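Local atomic coordinates of RhCC (Rhodococcus jostii, PDB entry 4U5R), a protein that probably acts as an unusual cofactor-independent oxygenase of the tautomerase superfamily and binds magnesium. Residues 60-73 against 99-113. The protein carries 1 engineered substitution. Sequence-based numbering, arbitrary orientation.
Sequences NFVRIRLDHIARQM and YDWEIHIAETPMDLW. Engineered in segment 99-113: A106 (natural residue Asp).
R63 and E102 face each other across two parallel strands, 61-68 and 100-107, whose axes come within 4.6 Å. They are the two strands of a right-handed beta-alpha-beta unit joined by helix 76-90, as in the tautomerase superfamily. Backbone bonds run from D100 N on N60 O to T108 N on H68 O.

The R63 side chain can be followed outward. CB starts on the face shared with F61, R65 and H104. CG stands anti to the backbone N (chi1 -167°), and a bend at chi2 (55°) turns the chain toward strand 100-107. CD then meets E102 O at 3.5 Å. NE forms a salt bridge with E102 OE1 at 3.1 Å, while E102 CD lies over one guanidinium face. NH1 donates to H104 ND1 at 2.9 Å, in the plane of the imidazole ring. NH2 donates a hydrogen bond to water 1, which in turn donates to E102 OE1. With an alanine here, E102 would be likely to lose its salt-bridge mate and H104 ND1 the arginine donor that it accepts.

R65 CG covers a face of that imidazole ring, 3.5 Å from H104 CE1. H104 NE2 and R65 NE both reach D67 OD2 of the second subunit. A106, engineered from a magnesium-binding aspartate, sets its methyl CB 3.6 Å from OD1 of D67 in the same chain; OD2 of that D67 pairs with R65 of the third subunit.

On the sheet face that carries V62, I64 and L66, I105 CG2 sits over the H68 ring in a CH-pi contact. Farther on, E107 OE2 takes M73 N at 3.0 Å with its syn lone pair.

The R63 bond occupies ND1 as an acceptor, consistent with an H104 proton on NE2, directed at the neighbouring subunit's carboxylate.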
loop_
_atom_site.group_PDB
_atom_site.type_symbol
_atom_site.label_atom_id
_atom_site.label_comp_id
_atom_site.label_asym_id
_atom_site.label_seq_id
_atom_site.Cartn_x
_atom_site.Cartn_y
_atom_site.Cartn_z
ATOM N N ASN B 60 17.235 -6.531 -11.530
ATOM C CA ASN B 60 17.764 -5.217 -11.877
ATOM C C ASN B 60 16.620 -4.202 -11.925
ATOM O O ASN B 60 16.630 -3.239 -12.693
ATOM C CB ASN B 60 18.515 -5.283 -13.214
ATOM C CG ASN B 60 19.329 -4.029 -13.502
ATOM O OD1 ASN B 60 20.084 -3.551 -12.657
ATOM N ND2 ASN B 60 19.147 -3.471 -14.692
ATOM N N PHE B 61 15.642 -4.404 -11.047
ATOM C CA PHE B 61 14.424 -3.617 -11.120
ATOM C C PHE B 61 14.126 -2.917 -9.796
ATOM O O PHE B 61 14.137 -3.549 -8.735
ATOM C CB PHE B 61 13.264 -4.530 -11.539
ATOM C CG PHE B 61 11.979 -3.800 -11.839
ATOM C CD1 PHE B 61 11.749 -3.245 -13.089
ATOM C CD2 PHE B 61 10.990 -3.694 -10.876
ATOM C CE1 PHE B 61 10.557 -2.574 -13.367
ATOM C CE2 PHE B 61 9.801 -3.031 -11.150
ATOM C CZ PHE B 61 9.588 -2.470 -12.391
ATOM N N VAL B 62 13.887 -1.608 -9.872
ATOM C CA VAL B 62 13.522 -0.811 -8.705
ATOM C C VAL B 62 12.049 -0.402 -8.812
ATOM O O VAL B 62 11.642 0.259 -9.766
ATOM C CB VAL B 62 14.430 0.439 -8.569
ATOM C CG1 VAL B 62 13.967 1.295 -7.386
ATOM C CG2 VAL B 62 15.894 0.023 -8.402
ATOM N N ARG B 63 11.240 -0.807 -7.840
ATOM C CA ARG B 63 9.821 -0.442 -7.830
ATOM C C ARG B 63 9.545 0.575 -6.728
ATOM O O ARG B 63 9.864 0.326 -5.563
ATOM C CB ARG B 63 8.956 -1.704 -7.647
ATOM C CG ARG B 63 7.457 -1.533 -7.925
ATOM C CD ARG B 63 7.244 -0.973 -9.325
ATOM N NE ARG B 63 5.838 -1.008 -9.708
ATOM C CZ ARG B 63 4.941 -0.059 -9.456
ATOM N NH1 ARG B 63 5.262 1.035 -8.763
ATOM N NH2 ARG B 63 3.697 -0.234 -9.886
ATOM N N ILE B 64 8.945 1.710 -7.094
ATOM C CA ILE B 64 8.654 2.793 -6.150
ATOM C C ILE B 64 7.147 3.011 -6.037
ATOM O O ILE B 64 6.443 3.047 -7.047
ATOM C CB ILE B 64 9.303 4.130 -6.583
ATOM C CG1 ILE B 64 10.804 3.969 -6.876
ATOM C CG2 ILE B 64 8.983 5.226 -5.548
ATOM C CD1 ILE B 64 11.112 3.958 -8.387
ATOM N N ARG B 65 6.646 3.137 -4.815
ATOM C CA ARG B 65 5.230 3.433 -4.603
ATOM C C ARG B 65 5.107 4.462 -3.502
ATOM O O ARG B 65 5.788 4.358 -2.510
ATOM C CB ARG B 65 4.448 2.168 -4.230
ATOM C CG ARG B 65 2.962 2.419 -4.031
ATOM C CD ARG B 65 2.284 1.311 -3.228
ATOM N NE ARG B 65 0.841 1.544 -3.243
ATOM C CZ ARG B 65 0.219 2.401 -2.445
ATOM N NH1 ARG B 65 0.907 3.086 -1.535
ATOM N NH2 ARG B 65 -1.094 2.568 -2.559
ATOM N N LEU B 66 4.225 5.438 -3.639
ATOM C CA LEU B 66 4.103 6.415 -2.573
ATOM C C LEU B 66 2.670 6.818 -2.349
ATOM O O LEU B 66 1.900 6.827 -3.289
ATOM C CB LEU B 66 4.990 7.623 -2.884
ATOM C CG LEU B 66 4.850 8.379 -4.211
ATOM C CD1 LEU B 66 4.938 9.889 -4.034
ATOM C CD2 LEU B 66 5.889 7.887 -5.204
ATOM N N ASP B 67 2.308 7.066 -1.085
ATOM C CA ASP B 67 1.067 7.766 -0.743
ATOM C C ASP B 67 1.307 9.242 -0.494
ATOM O O ASP B 67 2.283 9.621 0.163
ATOM C CB ASP B 67 0.414 7.191 0.524
ATOM C CG ASP B 67 -0.104 5.766 0.355
ATOM O OD1 ASP B 67 -0.530 5.368 -0.741
ATOM O OD2 ASP B 67 -0.129 5.042 1.366
ATOM N N HIS B 68 0.392 10.073 -0.982
ATOM C CA HIS B 68 0.338 11.471 -0.591
ATOM C C HIS B 68 -0.831 11.636 0.350
ATOM O O HIS B 68 -1.950 11.238 0.013
ATOM C CB HIS B 68 0.171 12.374 -1.805
ATOM C CG HIS B 68 1.452 12.688 -2.510
ATOM N ND1 HIS B 68 1.507 13.552 -3.578
ATOM C CD2 HIS B 68 2.729 12.282 -2.287
ATOM C CE1 HIS B 68 2.757 13.667 -3.989
ATOM N NE2 HIS B 68 3.519 12.905 -3.223
ATOM N N ILE B 69 -0.560 12.218 1.515
ATOM C CA ILE B 69 -1.535 12.336 2.591
ATOM C C ILE B 69 -1.861 13.776 2.926
ATOM O O ILE B 69 -3.020 14.118 3.138
ATOM C CB ILE B 69 -1.023 11.650 3.866
ATOM C CG1 ILE B 69 -0.456 10.270 3.519
ATOM C CG2 ILE B 69 -2.138 11.558 4.902
ATOM C CD1 ILE B 69 0.587 9.746 4.530
ATOM N N ALA B 70 -0.833 14.620 2.975
ATOM C CA ALA B 70 -0.992 15.981 3.477
ATOM C C ALA B 70 -1.677 16.883 2.452
ATOM O O ALA B 70 -2.523 17.705 2.804
ATOM C CB ALA B 70 0.364 16.554 3.884
ATOM N N ARG B 71 -1.333 16.721 1.179
ATOM C CA ARG B 71 -1.885 17.586 0.143
ATOM C C ARG B 71 -2.573 16.782 -0.953
ATOM O O ARG B 71 -2.205 15.636 -1.222
ATOM C CB ARG B 71 -0.786 18.454 -0.485
ATOM C CG ARG B 71 -0.016 19.353 0.478
ATOM C CD ARG B 71 -0.812 20.594 0.858
ATOM N NE ARG B 71 0.048 21.666 1.363
ATOM C CZ ARG B 71 0.466 21.761 2.621
ATOM N NH1 ARG B 71 0.116 20.838 3.508
ATOM N NH2 ARG B 71 1.242 22.773 2.990
ATOM N N GLN B 72 -3.579 17.387 -1.577
ATOM C CA GLN B 72 -4.138 16.866 -2.815
ATOM C C GLN B 72 -3.558 17.646 -3.982
ATOM O O GLN B 72 -3.249 18.829 -3.848
ATOM C CB GLN B 72 -5.664 16.971 -2.826
ATOM C CG GLN B 72 -6.394 15.737 -2.333
ATOM C CD GLN B 72 -7.888 15.799 -2.608
ATOM O OE1 GLN B 72 -8.507 16.861 -2.511
ATOM N NE2 GLN B 72 -8.470 14.662 -2.970
ATOM N N MET B 73 -3.414 16.983 -5.122
ATOM C CA MET B 73 -2.972 17.649 -6.339
ATOM C C MET B 73 -4.167 17.771 -7.273
ATOM O O MET B 73 -4.662 16.769 -7.790
ATOM C CB MET B 73 -1.827 16.878 -6.994
ATOM C CG MET B 73 -0.570 16.838 -6.148
ATOM S SD MET B 73 0.740 15.819 -6.854
ATOM C CE MET B 73 0.020 14.186 -6.736
ATOM N N TYR B 99 19.413 0.769 -13.871
ATOM C CA TYR B 99 18.264 0.005 -13.390
ATOM C C TYR B 99 17.025 0.217 -14.243
ATOM O O TYR B 99 16.878 1.246 -14.903
ATOM C CB TYR B 99 17.915 0.389 -11.945
ATOM C CG TYR B 99 18.966 0.003 -10.942
ATOM C CD1 TYR B 99 19.120 -1.318 -10.550
ATOM C CD2 TYR B 99 19.807 0.958 -10.384
ATOM C CE1 TYR B 99 20.081 -1.684 -9.624
ATOM C CE2 TYR B 99 20.780 0.598 -9.462
ATOM C CZ TYR B 99 20.913 -0.722 -9.094
ATOM O OH TYR B 99 21.869 -1.085 -8.176
ATOM N N ASP B 100 16.136 -0.766 -14.213
ATOM C CA ASP B 100 14.784 -0.605 -14.743
ATOM C C ASP B 100 13.910 -0.176 -13.581
ATOM O O ASP B 100 14.211 -0.519 -12.436
ATOM C CB ASP B 100 14.279 -1.910 -15.363
ATOM C CG ASP B 100 15.099 -2.324 -16.555
ATOM O OD1 ASP B 100 15.476 -1.433 -17.340
ATOM O OD2 ASP B 100 15.370 -3.530 -16.692
ATOM N N TRP B 101 12.856 0.595 -13.837
ATOM C CA TRP B 101 12.055 1.085 -12.711
ATOM C C TRP B 101 10.651 1.519 -13.114
ATOM O O TRP B 101 10.341 1.736 -14.293
ATOM C CB TRP B 101 12.774 2.245 -11.969
ATOM C CG TRP B 101 12.707 3.606 -12.627
ATOM C CD1 TRP B 101 11.967 4.683 -12.220
ATOM C CD2 TRP B 101 13.394 4.018 -13.813
ATOM N NE1 TRP B 101 12.164 5.741 -13.076
ATOM C CE2 TRP B 101 13.034 5.357 -14.065
ATOM C CE3 TRP B 101 14.299 3.387 -14.679
ATOM C CZ2 TRP B 101 13.532 6.074 -15.161
ATOM C CZ3 TRP B 101 14.785 4.095 -15.769
ATOM C CH2 TRP B 101 14.397 5.422 -15.997
ATOM N N GLU B 102 9.805 1.628 -12.099
ATOM C CA GLU B 102 8.408 2.011 -12.237
ATOM C C GLU B 102 7.986 2.695 -10.944
ATOM O O GLU B 102 8.420 2.306 -9.863
ATOM C CB GLU B 102 7.518 0.788 -12.528
ATOM C CG GLU B 102 6.054 1.143 -12.734
ATOM C CD GLU B 102 5.164 -0.051 -13.058
ATOM O OE1 GLU B 102 5.557 -1.206 -12.805
ATOM O OE2 GLU B 102 4.038 0.177 -13.553
ATOM N N ILE B 103 7.136 3.707 -11.059
ATOM C CA ILE B 103 6.677 4.491 -9.919
ATOM C C ILE B 103 5.202 4.772 -10.069
ATOM O O ILE B 103 4.719 5.015 -11.183
ATOM C CB ILE B 103 7.415 5.845 -9.802
ATOM C CG1 ILE B 103 6.996 6.590 -8.522
ATOM C CG2 ILE B 103 7.145 6.720 -11.030
ATOM C CD1 ILE B 103 7.951 7.736 -8.146
ATOM N N HIS B 104 4.478 4.739 -8.953
ATOM C CA HIS B 104 3.120 5.268 -8.938
ATOM C C HIS B 104 2.742 5.859 -7.582
ATOM O O HIS B 104 3.366 5.568 -6.556
ATOM C CB HIS B 104 2.098 4.201 -9.400
ATOM C CG HIS B 104 1.780 3.131 -8.395
ATOM N ND1 HIS B 104 2.624 2.076 -8.127
ATOM C CD2 HIS B 104 0.664 2.914 -7.655
ATOM C CE1 HIS B 104 2.066 1.279 -7.232
ATOM N NE2 HIS B 104 0.872 1.764 -6.931
ATOM N N ILE B 105 1.744 6.743 -7.617
ATOM C CA ILE B 105 1.272 7.475 -6.449
ATOM C C ILE B 105 -0.212 7.237 -6.177
ATOM O O ILE B 105 -1.031 7.152 -7.093
ATOM C CB ILE B 105 1.459 8.997 -6.598
ATOM C CG1 ILE B 105 2.814 9.331 -7.217
ATOM C CG2 ILE B 105 1.244 9.693 -5.250
ATOM C CD1 ILE B 105 3.149 10.822 -7.205
ATOM N N ALA B 106 -0.554 7.149 -4.902
ATOM C CA ALA B 106 -1.942 7.138 -4.477
ATOM C C ALA B 106 -2.161 8.314 -3.530
ATOM O O ALA B 106 -1.231 8.754 -2.859
ATOM C CB ALA B 106 -2.282 5.823 -3.802
ATOM N N GLU B 107 -3.381 8.833 -3.496
ATOM C CA GLU B 107 -3.750 9.886 -2.566
ATOM C C GLU B 107 -4.698 9.262 -1.547
ATOM O O GLU B 107 -5.659 8.582 -1.923
ATOM C CB GLU B 107 -4.395 11.076 -3.295
ATOM C CG GLU B 107 -3.478 11.709 -4.343
ATOM C CD GLU B 107 -4.062 12.962 -4.989
ATOM O OE1 GLU B 107 -5.194 12.899 -5.511
ATOM O OE2 GLU B 107 -3.386 14.009 -4.974
ATOM N N THR B 108 -4.388 9.458 -0.267
ATOM C CA THR B 108 -5.151 8.875 0.834
ATOM C C THR B 108 -5.697 10.007 1.710
ATOM O O THR B 108 -5.203 11.140 1.642
ATOM C CB THR B 108 -4.285 7.885 1.676
ATOM O OG1 THR B 108 -3.301 8.611 2.413
ATOM C CG2 THR B 108 -3.568 6.863 0.773
ATOM N N PRO B 109 -6.759 9.732 2.494
ATOM C CA PRO B 109 -7.464 10.803 3.222
ATOM C C PRO B 109 -6.633 11.537 4.274
ATOM O O PRO B 109 -6.102 10.924 5.211
ATOM C CB PRO B 109 -8.619 10.063 3.906
ATOM C CG PRO B 109 -8.827 8.848 3.111
ATOM C CD PRO B 109 -7.493 8.453 2.545
ATOM N N MET B 110 -6.554 12.858 4.137
ATOM C CA MET B 110 -5.757 13.677 5.049
ATOM C C MET B 110 -6.182 13.554 6.513
ATOM O O MET B 110 -5.360 13.721 7.413
ATOM C CB MET B 110 -5.821 15.145 4.615
ATOM C CG MET B 110 -4.836 16.057 5.327
ATOM S SD MET B 110 -4.931 17.739 4.675
ATOM C CE MET B 110 -6.644 18.138 5.011
ATOM N N ASP B 111 -7.459 13.268 6.754
ATOM C CA ASP B 111 -7.976 13.240 8.118
ATOM C C ASP B 111 -7.811 11.877 8.785
ATOM O O ASP B 111 -8.206 11.693 9.933
ATOM C CB ASP B 111 -9.454 13.664 8.135
ATOM C CG ASP B 111 -10.359 12.736 7.325
ATOM O OD1 ASP B 111 -9.867 11.892 6.545
ATOM O OD2 ASP B 111 -11.595 12.870 7.460
ATOM N N LEU B 112 -7.207 10.926 8.080
ATOM C CA LEU B 112 -6.985 9.596 8.659
ATOM C C LEU B 112 -5.496 9.372 8.871
ATOM O O LEU B 112 -4.942 8.363 8.464
ATOM C CB LEU B 112 -7.579 8.495 7.773
ATOM C CG LEU B 112 -9.103 8.501 7.634
ATOM C CD1 LEU B 112 -9.562 7.342 6.766
ATOM C CD2 LEU B 112 -9.736 8.415 9.013
ATOM N N TRP B 113 -4.872 10.318 9.560
ATOM C CA TRP B 113 -3.427 10.434 9.591
ATOM C C TRP B 113 -3.013 11.109 10.886
ATOM O O TRP B 113 -3.529 12.160 11.223
ATOM C CB TRP B 113 -2.961 11.227 8.364
ATOM C CG TRP B 113 -1.535 11.691 8.394
ATOM C CD1 TRP B 113 -0.433 10.975 8.791
ATOM C CD2 TRP B 113 -1.051 12.983 8.006
ATOM N NE1 TRP B 113 0.700 11.742 8.657
ATOM C CE2 TRP B 113 0.345 12.978 8.180
ATOM C CE3 TRP B 113 -1.671 14.141 7.523
ATOM C CZ2 TRP B 113 1.138 14.094 7.903
ATOM C CZ3 TRP B 113 -0.885 15.245 7.247
ATOM C CH2 TRP B 113 0.506 15.213 7.433
HETATM O O HOH W 1 3.635 -2.613 -11.260
HETATM O O HOH W 2 -1.082 14.681 -3.684
#